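Local coordinates for synaptonemal complex protein 2 (Mus musculus, PDB 5IWZ), which is a major component of the axial and lateral elements of meiotic synaptonemal complexes, and is required for normal chromosome synapsis and for insertion of SYCP3 into them, at residues Q157-V162 with S204-R209; L181-I186 with L226-T231; S105-S110 with E152-Q157. All coordinates share one frame; numbering follows the deposited sequence.

Contact 1 (Q157-V162 with S204-R209)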
loop_
_atom_site.group_PDB
_atom_site.type_symbol
_atom_site.label_atom_id
_atom_site.label_comp_id
_atom_site.label_asym_id
_atom_site.label_seq_id
_atom_site.Cartn_x
_atom_site.Cartn_y
_atom_site.Cartn_z
ATOM N N GLN A 157 3.309 8.568 -11.490
ATOM C CA GLN A 157 1.925 8.130 -11.306
ATOM C C GLN A 157 1.631 7.856 -9.837
ATOM O O GLN A 157 0.584 8.248 -9.311
ATOM C CB GLN A 157 1.657 6.855 -12.117
ATOM C CG GLN A 157 1.730 7.009 -13.629
ATOM C CD GLN A 157 0.479 7.629 -14.215
ATOM O OE1 GLN A 157 -0.566 7.681 -13.564
ATOM N NE2 GLN A 157 0.584 8.125 -15.447
ATOM N N ILE A 158 2.532 7.136 -9.170
ATOM C CA ILE A 158 2.310 6.779 -7.773
ATOM C C ILE A 158 2.310 8.021 -6.880
ATOM O O ILE A 158 1.453 8.158 -5.997
ATOM C CB ILE A 158 3.350 5.736 -7.326
ATOM C CG1 ILE A 158 3.127 4.446 -8.133
ATOM C CG2 ILE A 158 3.259 5.497 -5.798
ATOM C CD1 ILE A 158 4.136 3.339 -7.851
ATOM N N CYS A 159 3.246 8.953 -7.106
ATOM C CA CYS A 159 3.260 10.193 -6.330
ATOM C C CYS A 159 1.958 10.965 -6.503
ATOM O O CYS A 159 1.377 11.461 -5.525
ATOM C CB CYS A 159 4.451 11.071 -6.734
ATOM S SG CYS A 159 6.090 10.434 -6.328
ATOM N N ALA A 160 1.492 11.096 -7.752
ATOM C CA ALA A 160 0.216 11.761 -7.986
ATOM C C ALA A 160 -0.912 11.050 -7.243
ATOM O O ALA A 160 -1.764 11.703 -6.623
ATOM C CB ALA A 160 -0.075 11.832 -9.491
ATOM N N LEU A 161 -0.907 9.711 -7.266
ATOM C CA LEU A 161 -1.927 8.927 -6.571
ATOM C C LEU A 161 -1.876 9.150 -5.067
ATOM O O LEU A 161 -2.919 9.213 -4.400
ATOM C CB LEU A 161 -1.739 7.441 -6.883
ATOM C CG LEU A 161 -2.806 6.433 -6.450
ATOM C CD1 LEU A 161 -4.110 6.684 -7.198
ATOM C CD2 LEU A 161 -2.340 4.997 -6.686
ATOM N N VAL A 162 -0.666 9.233 -4.511
ATOM C CA VAL A 162 -0.501 9.390 -3.072
ATOM C C VAL A 162 -0.916 10.790 -2.634
ATOM O O VAL A 162 -1.449 10.971 -1.534
ATOM C CB VAL A 162 0.952 9.052 -2.680
ATOM C CG1 VAL A 162 1.246 9.472 -1.260
ATOM C CG2 VAL A 162 1.198 7.548 -2.812
ATOM N N SER A 204 7.106 18.539 -3.781
ATOM C CA SER A 204 6.643 19.621 -2.922
ATOM C C SER A 204 5.229 19.343 -2.416
ATOM O O SER A 204 4.929 19.546 -1.228
ATOM C CB SER A 204 6.710 20.948 -3.681
ATOM O OG SER A 204 6.564 22.024 -2.783
ATOM N N ASN A 205 4.349 18.852 -3.296
ATOM C CA ASN A 205 2.999 18.515 -2.849
ATOM C C ASN A 205 2.995 17.296 -1.934
ATOM O O ASN A 205 2.093 17.156 -1.100
ATOM C CB ASN A 205 2.083 18.298 -4.047
ATOM C CG ASN A 205 2.030 19.517 -4.955
ATOM O OD1 ASN A 205 2.100 20.654 -4.488
ATOM N ND2 ASN A 205 1.928 19.286 -6.249
ATOM N N MET A 206 3.984 16.412 -2.069
ATOM C CA MET A 206 4.097 15.293 -1.144
ATOM C C MET A 206 4.424 15.780 0.261
ATOM O O MET A 206 3.796 15.348 1.237
ATOM C CB MET A 206 5.147 14.309 -1.643
ATOM C CG MET A 206 4.753 13.652 -2.959
ATOM S SD MET A 206 5.912 12.374 -3.416
ATOM C CE MET A 206 5.039 10.954 -2.718
ATOM N N GLY A 207 5.395 16.698 0.378
ATOM C CA GLY A 207 5.690 17.301 1.673
ATOM C C GLY A 207 4.467 17.926 2.319
ATOM O O GLY A 207 4.171 17.672 3.489
ATOM N N GLU A 208 3.753 18.777 1.567
ATOM C CA GLU A 208 2.492 19.345 2.045
ATOM C C GLU A 208 1.558 18.253 2.532
ATOM O O GLU A 208 0.867 18.404 3.552
ATOM C CB GLU A 208 1.793 20.113 0.923
ATOM C CG GLU A 208 2.163 21.568 0.775
ATOM C CD GLU A 208 1.244 22.285 -0.211
ATOM O OE1 GLU A 208 0.026 22.008 -0.222
ATOM O OE2 GLU A 208 1.722 23.124 -1.002
ATOM N N ARG A 209 1.537 17.139 1.801
ATOM C CA ARG A 209 0.572 16.080 2.048
ATOM C C ARG A 209 0.834 15.369 3.372
ATOM O O ARG A 209 -0.114 14.934 4.029
ATOM C CB ARG A 209 0.590 15.102 0.875
ATOM C CG ARG A 209 -0.097 13.784 1.123
ATOM C CD ARG A 209 -1.560 13.938 1.105
ATOM N NE ARG A 209 -2.173 12.656 0.798
ATOM C CZ ARG A 209 -3.459 12.382 0.958
ATOM N NH1 ARG A 209 -4.287 13.309 1.443
ATOM N NH2 ARG A 209 -3.873 11.201 0.645
#
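Met206 and Arg209, one turn apart on helix 197-212, reach across to Cys159 and Val162 on helix 144-163. The pairing belongs to the armadillo-repeat-like helical array in the N-terminal part of this long protein; here helix 169-185 lies between the two in sequence. The short segments run roughly parallel, their axes 10.0 Å apart and inclined at 32°, so the gap is bridged mainly by long side chains. Met206 comes first. Its thioether brings SD to 3.5 Å from Cys159 SG, a sulfur-to-sulfur packing contact in the buried interior. A bend at chi3 (95°) turns the terminal methyl back along the cysteine, CE lying 3.8 Å from Cys159 SG and 4.3 Å from Val162 CG1. Ile222 and Leu226 of helix 216-229 also pack against this methionine. One turn on, Arg209 supplies the polar half of the contact through the main-chain carbonyl of Val162, in the last turn of helix 144-163. A positive group there probably also suits the helix's C-terminal end. NE donates to Val162 O at 3.0 Å, within the carbonyl plane although the oxygen lies tilted from the guanidinium plane, and the side chain also packs on Ile222. Replacing Arg209 by an alanine is likely to leave the Val162 carbonyl without its guanidinium partner and open a gap beside Ile222. NH2 adds a weak second bond to Val162 O at 3.3 Å.

Contact 2 (L181-I186 with L226-T231)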
loop_
_atom_site.group_PDB
_atom_site.type_symbol
_atom_site.label_atom_id
_atom_site.label_comp_id
_atom_site.label_asym_id
_atom_site.label_seq_id
_atom_site.Cartn_x
_atom_site.Cartn_y
_atom_site.Cartn_z
ATOM N N LEU A 181 9.825 0.197 -2.603
ATOM C CA LEU A 181 10.541 -0.998 -3.032
ATOM C C LEU A 181 11.296 -0.758 -4.336
ATOM O O LEU A 181 12.449 -1.180 -4.478
ATOM C CB LEU A 181 9.543 -2.151 -3.173
ATOM C CG LEU A 181 10.017 -3.511 -3.665
ATOM C CD1 LEU A 181 10.776 -4.217 -2.556
ATOM C CD2 LEU A 181 8.818 -4.339 -4.099
ATOM N N MET A 182 10.675 -0.068 -5.293
ATOM C CA MET A 182 11.354 0.203 -6.558
ATOM C C MET A 182 12.548 1.127 -6.354
ATOM O O MET A 182 13.615 0.929 -6.950
ATOM C CB MET A 182 10.374 0.817 -7.556
ATOM C CG MET A 182 9.219 -0.107 -7.900
ATOM S SD MET A 182 8.176 0.415 -9.275
ATOM C CE MET A 182 7.775 2.102 -8.894
ATOM N N LEU A 183 12.384 2.154 -5.523
ATOM C CA LEU A 183 13.507 3.031 -5.244
ATOM C C LEU A 183 14.604 2.291 -4.493
ATOM O O LEU A 183 15.780 2.623 -4.648
ATOM C CB LEU A 183 13.021 4.245 -4.466
ATOM C CG LEU A 183 11.942 5.094 -5.137
ATOM C CD1 LEU A 183 11.370 6.086 -4.138
ATOM C CD2 LEU A 183 12.527 5.828 -6.336
ATOM N N ASP A 184 14.241 1.256 -3.720
ATOM C CA ASP A 184 15.213 0.564 -2.873
ATOM C C ASP A 184 16.324 -0.084 -3.689
ATOM O O ASP A 184 17.497 -0.025 -3.304
ATOM C CB ASP A 184 14.522 -0.497 -2.014
ATOM C CG ASP A 184 15.467 -1.123 -0.992
ATOM O OD1 ASP A 184 16.271 -0.362 -0.416
ATOM O OD2 ASP A 184 15.410 -2.356 -0.761
ATOM N N ARG A 185 15.980 -0.738 -4.800
ATOM C CA ARG A 185 17.013 -1.390 -5.599
ATOM C C ARG A 185 17.926 -0.363 -6.266
ATOM O O ARG A 185 19.157 -0.497 -6.239
ATOM C CB ARG A 185 16.373 -2.316 -6.634
ATOM C CG ARG A 185 17.348 -2.837 -7.682
ATOM C CD ARG A 185 17.308 -1.980 -8.937
ATOM N NE ARG A 185 18.332 -2.348 -9.914
ATOM C CZ ARG A 185 19.327 -1.553 -10.295
ATOM N NH1 ARG A 185 19.441 -0.337 -9.783
ATOM N NH2 ARG A 185 20.209 -1.971 -11.194
ATOM N N ILE A 186 17.340 0.669 -6.867
ATOM C CA ILE A 186 18.094 1.682 -7.598
ATOM C C ILE A 186 19.081 2.411 -6.682
ATOM O O ILE A 186 20.202 2.738 -7.091
ATOM C CB ILE A 186 17.136 2.682 -8.284
ATOM C CG1 ILE A 186 17.760 3.241 -9.566
ATOM C CG2 ILE A 186 16.777 3.817 -7.338
ATOM C CD1 ILE A 186 17.778 2.257 -10.724
ATOM N N LEU A 226 10.593 10.570 -0.053
ATOM C CA LEU A 226 11.312 11.826 -0.244
ATOM C C LEU A 226 12.784 11.671 0.103
ATOM O O LEU A 226 13.646 12.245 -0.573
ATOM C CB LEU A 226 10.678 12.950 0.580
ATOM C CG LEU A 226 9.271 13.408 0.148
ATOM C CD1 LEU A 226 8.662 14.379 1.154
ATOM C CD2 LEU A 226 9.234 13.997 -1.275
ATOM N N CYS A 227 13.097 10.881 1.131
ATOM C CA CYS A 227 14.496 10.717 1.521
ATOM C C CYS A 227 15.247 9.755 0.601
ATOM O O CYS A 227 16.465 9.895 0.429
ATOM C CB CYS A 227 14.591 10.263 2.983
ATOM S SG CYS A 227 14.043 11.536 4.186
ATOM N N ARG A 228 14.554 8.790 -0.002
ATOM C CA ARG A 228 15.199 7.931 -0.990
ATOM C C ARG A 228 15.512 8.692 -2.274
ATOM O O ARG A 228 16.502 8.384 -2.947
ATOM C CB ARG A 228 14.320 6.723 -1.319
ATOM C CG ARG A 228 14.002 5.805 -0.150
ATOM C CD ARG A 228 13.321 4.506 -0.614
ATOM N NE ARG A 228 14.327 3.460 -0.634
ATOM C CZ ARG A 228 14.468 2.542 0.304
ATOM N NH1 ARG A 228 13.622 2.492 1.325
ATOM N NH2 ARG A 228 15.449 1.659 0.201
ATOM N N MET A 229 14.694 9.680 -2.630
ATOM C CA MET A 229 14.875 10.428 -3.873
ATOM C C MET A 229 15.707 11.699 -3.713
ATOM O O MET A 229 15.959 12.372 -4.720
ATOM C CB MET A 229 13.513 10.793 -4.485
ATOM C CG MET A 229 12.663 9.579 -4.862
ATOM S SD MET A 229 11.239 9.980 -5.902
ATOM C CE MET A 229 10.272 10.986 -4.768
ATOM N N THR A 230 16.134 12.054 -2.497
ATOM C CA THR A 230 16.926 13.264 -2.296
ATOM C C THR A 230 18.031 13.029 -1.274
ATOM O O THR A 230 17.831 12.349 -0.259
ATOM C CB THR A 230 16.065 14.460 -1.836
ATOM O OG1 THR A 230 15.281 14.106 -0.690
ATOM C CG2 THR A 230 15.157 14.933 -2.944
ATOM N N THR A 231 19.190 13.624 -1.536
ATOM C CA THR A 231 20.332 13.449 -0.657
ATOM C C THR A 231 20.102 14.189 0.654
ATOM O O THR A 231 19.359 15.176 0.716
ATOM C CB THR A 231 21.610 13.965 -1.322
ATOM O OG1 THR A 231 21.694 15.381 -1.134
ATOM C CG2 THR A 231 21.583 13.675 -2.816
#
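In the armadillo-repeat-like helical array, the C-terminal turns of helix 169-185 and helix 216-229 meet at the surface through Leu183 and Asp184 on one side and Arg228 and Met229 on the other. The backbones come nearest at Leu183 and Arg228, whose CA atoms are 6.7 Å apart, and the contact illustrates how a long charged side chain can serve as apolar filler along its stem and as an ionic partner at its end. Arg228 leaves its helix pointing at the opposite segment, and its methylene CD rests 3.9 Å from Leu183 CB. A bend at chi3 (101°) then carries the rest of the chain past the leucine and alongside the backbone of Asp184, with NE 3.8 Å from Asp184 CA. The guanidinium thereby arrives beside the Asp184 carboxylate, the two planes 86° apart, and NH2 forms a salt bridge with OD1. These two atoms are modelled too close together, so the ion pair is plausible but its exact geometry is doubtful. The other terminal nitrogen, NH1, makes a salt bridge with Glu224, one turn back on the arginine's own helix, so the cation probably lies between acids of two helices. Beneath the charged layer, Leu183 spreads its branched end over the methionine stem: CD1 lies 3.8 Å and CD2 4.0 Å from Met229 CG.

Contact 3 (S105-S110 with E152-Q157)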
loop_
_atom_site.group_PDB
_atom_site.type_symbol
_atom_site.label_atom_id
_atom_site.label_comp_id
_atom_site.label_asym_id
_atom_site.label_seq_id
_atom_site.Cartn_x
_atom_site.Cartn_y
_atom_site.Cartn_z
ATOM N N SER A 105 -1.334 2.659 -19.422
ATOM C CA SER A 105 -2.694 2.800 -19.919
ATOM C C SER A 105 -3.704 2.065 -19.038
ATOM O O SER A 105 -4.769 2.611 -18.725
ATOM C CB SER A 105 -2.755 2.288 -21.355
ATOM O OG SER A 105 -4.092 2.111 -21.749
ATOM N N TRP A 106 -3.400 0.830 -18.623
ATOM C CA TRP A 106 -4.356 0.113 -17.782
ATOM C C TRP A 106 -4.541 0.835 -16.455
ATOM O O TRP A 106 -5.667 0.951 -15.947
ATOM C CB TRP A 106 -3.910 -1.334 -17.550
ATOM C CG TRP A 106 -3.687 -2.115 -18.822
ATOM C CD1 TRP A 106 -4.182 -1.826 -20.075
ATOM C CD2 TRP A 106 -2.866 -3.281 -18.975
ATOM N NE1 TRP A 106 -3.725 -2.757 -20.990
ATOM C CE2 TRP A 106 -2.916 -3.657 -20.340
ATOM C CE3 TRP A 106 -2.094 -4.049 -18.090
ATOM C CZ2 TRP A 106 -2.236 -4.764 -20.828
ATOM C CZ3 TRP A 106 -1.409 -5.153 -18.587
ATOM C CH2 TRP A 106 -1.491 -5.499 -19.938
ATOM N N PHE A 107 -3.444 1.346 -15.892
ATOM C CA PHE A 107 -3.525 2.120 -14.656
ATOM C C PHE A 107 -4.323 3.404 -14.857
ATOM O O PHE A 107 -5.140 3.770 -14.006
ATOM C CB PHE A 107 -2.110 2.443 -14.162
ATOM C CG PHE A 107 -2.086 3.265 -12.928
ATOM C CD1 PHE A 107 -2.403 2.706 -11.702
ATOM C CD2 PHE A 107 -1.744 4.604 -12.986
ATOM C CE1 PHE A 107 -2.380 3.476 -10.543
ATOM C CE2 PHE A 107 -1.714 5.370 -11.845
ATOM C CZ PHE A 107 -2.031 4.805 -10.617
ATOM N N GLU A 108 -4.085 4.109 -15.974
ATOM C CA GLU A 108 -4.881 5.288 -16.302
ATOM C C GLU A 108 -6.359 4.941 -16.430
ATOM O O GLU A 108 -7.224 5.672 -15.936
ATOM C CB GLU A 108 -4.387 5.911 -17.612
ATOM C CG GLU A 108 -2.996 6.530 -17.555
ATOM C CD GLU A 108 -2.996 7.918 -16.955
ATOM O OE1 GLU A 108 -1.904 8.529 -16.880
ATOM O OE2 GLU A 108 -4.083 8.400 -16.560
ATOM N N ASN A 109 -6.665 3.850 -17.139
ATOM C CA ASN A 109 -8.038 3.377 -17.307
ATOM C C ASN A 109 -8.636 2.804 -16.027
ATOM O O ASN A 109 -9.816 2.445 -16.026
ATOM C CB ASN A 109 -8.095 2.320 -18.408
ATOM C CG ASN A 109 -7.803 2.905 -19.788
ATOM O OD1 ASN A 109 -7.936 4.112 -20.002
ATOM N ND2 ASN A 109 -7.395 2.055 -20.721
ATOM N N SER A 110 -7.852 2.681 -14.961
ATOM C CA SER A 110 -8.353 2.277 -13.656
ATOM C C SER A 110 -8.685 3.467 -12.773
ATOM O O SER A 110 -9.192 3.274 -11.662
ATOM C CB SER A 110 -7.319 1.402 -12.931
ATOM O OG SER A 110 -7.029 0.230 -13.677
ATOM N N GLU A 152 10.547 5.116 -14.759
ATOM C CA GLU A 152 10.310 6.382 -15.452
ATOM C C GLU A 152 8.823 6.694 -15.558
ATOM O O GLU A 152 8.410 7.853 -15.417
ATOM C CB GLU A 152 10.940 6.346 -16.853
ATOM C CG GLU A 152 12.447 6.428 -16.853
ATOM C CD GLU A 152 12.928 7.671 -16.144
ATOM O OE1 GLU A 152 12.399 8.760 -16.454
ATOM O OE2 GLU A 152 13.811 7.564 -15.262
ATOM N N SER A 153 8.016 5.676 -15.818
ATOM C CA SER A 153 6.586 5.868 -16.036
ATOM C C SER A 153 5.790 5.923 -14.739
ATOM O O SER A 153 4.853 6.720 -14.630
ATOM C CB SER A 153 6.053 4.744 -16.920
ATOM O OG SER A 153 6.767 4.725 -18.147
ATOM N N PHE A 154 6.123 5.087 -13.751
ATOM C CA PHE A 154 5.226 4.876 -12.616
ATOM C C PHE A 154 5.592 5.648 -11.350
ATOM O O PHE A 154 4.690 5.905 -10.554
ATOM C CB PHE A 154 5.109 3.382 -12.289
ATOM C CG PHE A 154 4.032 2.693 -13.083
ATOM C CD1 PHE A 154 2.709 2.763 -12.672
ATOM C CD2 PHE A 154 4.333 2.014 -14.253
ATOM C CE1 PHE A 154 1.707 2.146 -13.399
ATOM C CE2 PHE A 154 3.329 1.388 -14.993
ATOM C CZ PHE A 154 2.020 1.452 -14.561
ATOM N N ILE A 155 6.857 6.071 -11.151
ATOM C CA ILE A 155 7.160 6.966 -10.030
ATOM C C ILE A 155 6.284 8.221 -10.046
ATOM O O ILE A 155 5.710 8.554 -9.004
ATOM C CB ILE A 155 8.667 7.293 -9.988
ATOM C CG1 ILE A 155 9.497 6.040 -9.740
ATOM C CG2 ILE A 155 8.952 8.343 -8.930
ATOM C CD1 ILE A 155 9.176 5.360 -8.470
ATOM N N PRO A 156 6.135 8.942 -11.175
ATOM C CA PRO A 156 5.205 10.093 -11.155
ATOM C C PRO A 156 3.751 9.703 -10.938
ATOM O O PRO A 156 3.017 10.445 -10.271
ATOM C CB PRO A 156 5.417 10.752 -12.533
ATOM C CG PRO A 156 6.173 9.775 -13.343
ATOM C CD PRO A 156 6.954 8.924 -12.403
ATOM N N GLN A 157 3.309 8.568 -11.490
ATOM C CA GLN A 157 1.925 8.130 -11.306
ATOM C C GLN A 157 1.631 7.856 -9.837
ATOM O O GLN A 157 0.584 8.248 -9.311
ATOM C CB GLN A 157 1.657 6.855 -12.117
ATOM C CG GLN A 157 1.730 7.009 -13.629
ATOM C CD GLN A 157 0.479 7.629 -14.215
ATOM O OE1 GLN A 157 -0.566 7.681 -13.564
ATOM N NE2 GLN A 157 0.584 8.125 -15.447
#
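Phe107, near the C-terminal end of helix 99-108, stands nearest in backbone to Gln157 of helix 144-163, their CA atoms 8.8 Å apart, a spacing that leaves room for aromatic rings between the two helices. The second helix is kinked at Pro156, whose nitrogen carries no hydrogen and so makes no backbone hydrogen bond to the preceding turn. Within this armadillo-repeat-like array the contact sets an aromatic pair next to a polar group of side chains. With chi1 at 178°, the Phe107 ring swings away from the backbone nitrogen and out across the gap. Phe154 turns its edge to the face of that ring in an offset edge-to-face pair, with centroids 5.8 Å apart and planes at 66°, and its CE1 comes 3.9 Å from Phe107 CB. The amide of Gln157 stands nearly perpendicular to the Phe107 ring, with OE1 in the ring plane at its edge, 3.1 Å from CE2. Its other end reaches Glu108: NE2 donates to Glu108 OE1 at 2.9 Å with an N-H...O angle of 153°, approaching from above the carboxylate plane. Lys111 joins this polar group, forming a salt bridge with Glu108 OE2 and a hydrogen bond with Gln157 OE1, so one lysine ties both side chains together and probably fixes which way round the amide sits. Leu132 and Leu136 of helix 123-141 touch Phe107 and Phe154 respectively, whereas Trp106 packs on helix 49-63 and Ile155 on helix 169-185.

How the contacts relate
Followed from the N terminus, contact 3 closes first, joining helix 99-108 to helix 144-163 around a loop that holds helices 111-115 and 123-141. Gln157 ends that loop and begins the segment from which contact 1 opens, so the two stand in series; Leu161 also packs on Phe107. Contact 1 then spans helix 169-185 to reach helix 197-212. Before it closes, contact 2 has opened on helix 169-185, and it closes later on helix 216-229, so the two loops cross. Ile158 on Met182 and Met206 on Leu226 join them, while Ile155 touches Met182, Leu183 and Met229. Contacts 1 and 3 link three helices through helix 144-163, contact 2 joins two more, and packing between them unites all five.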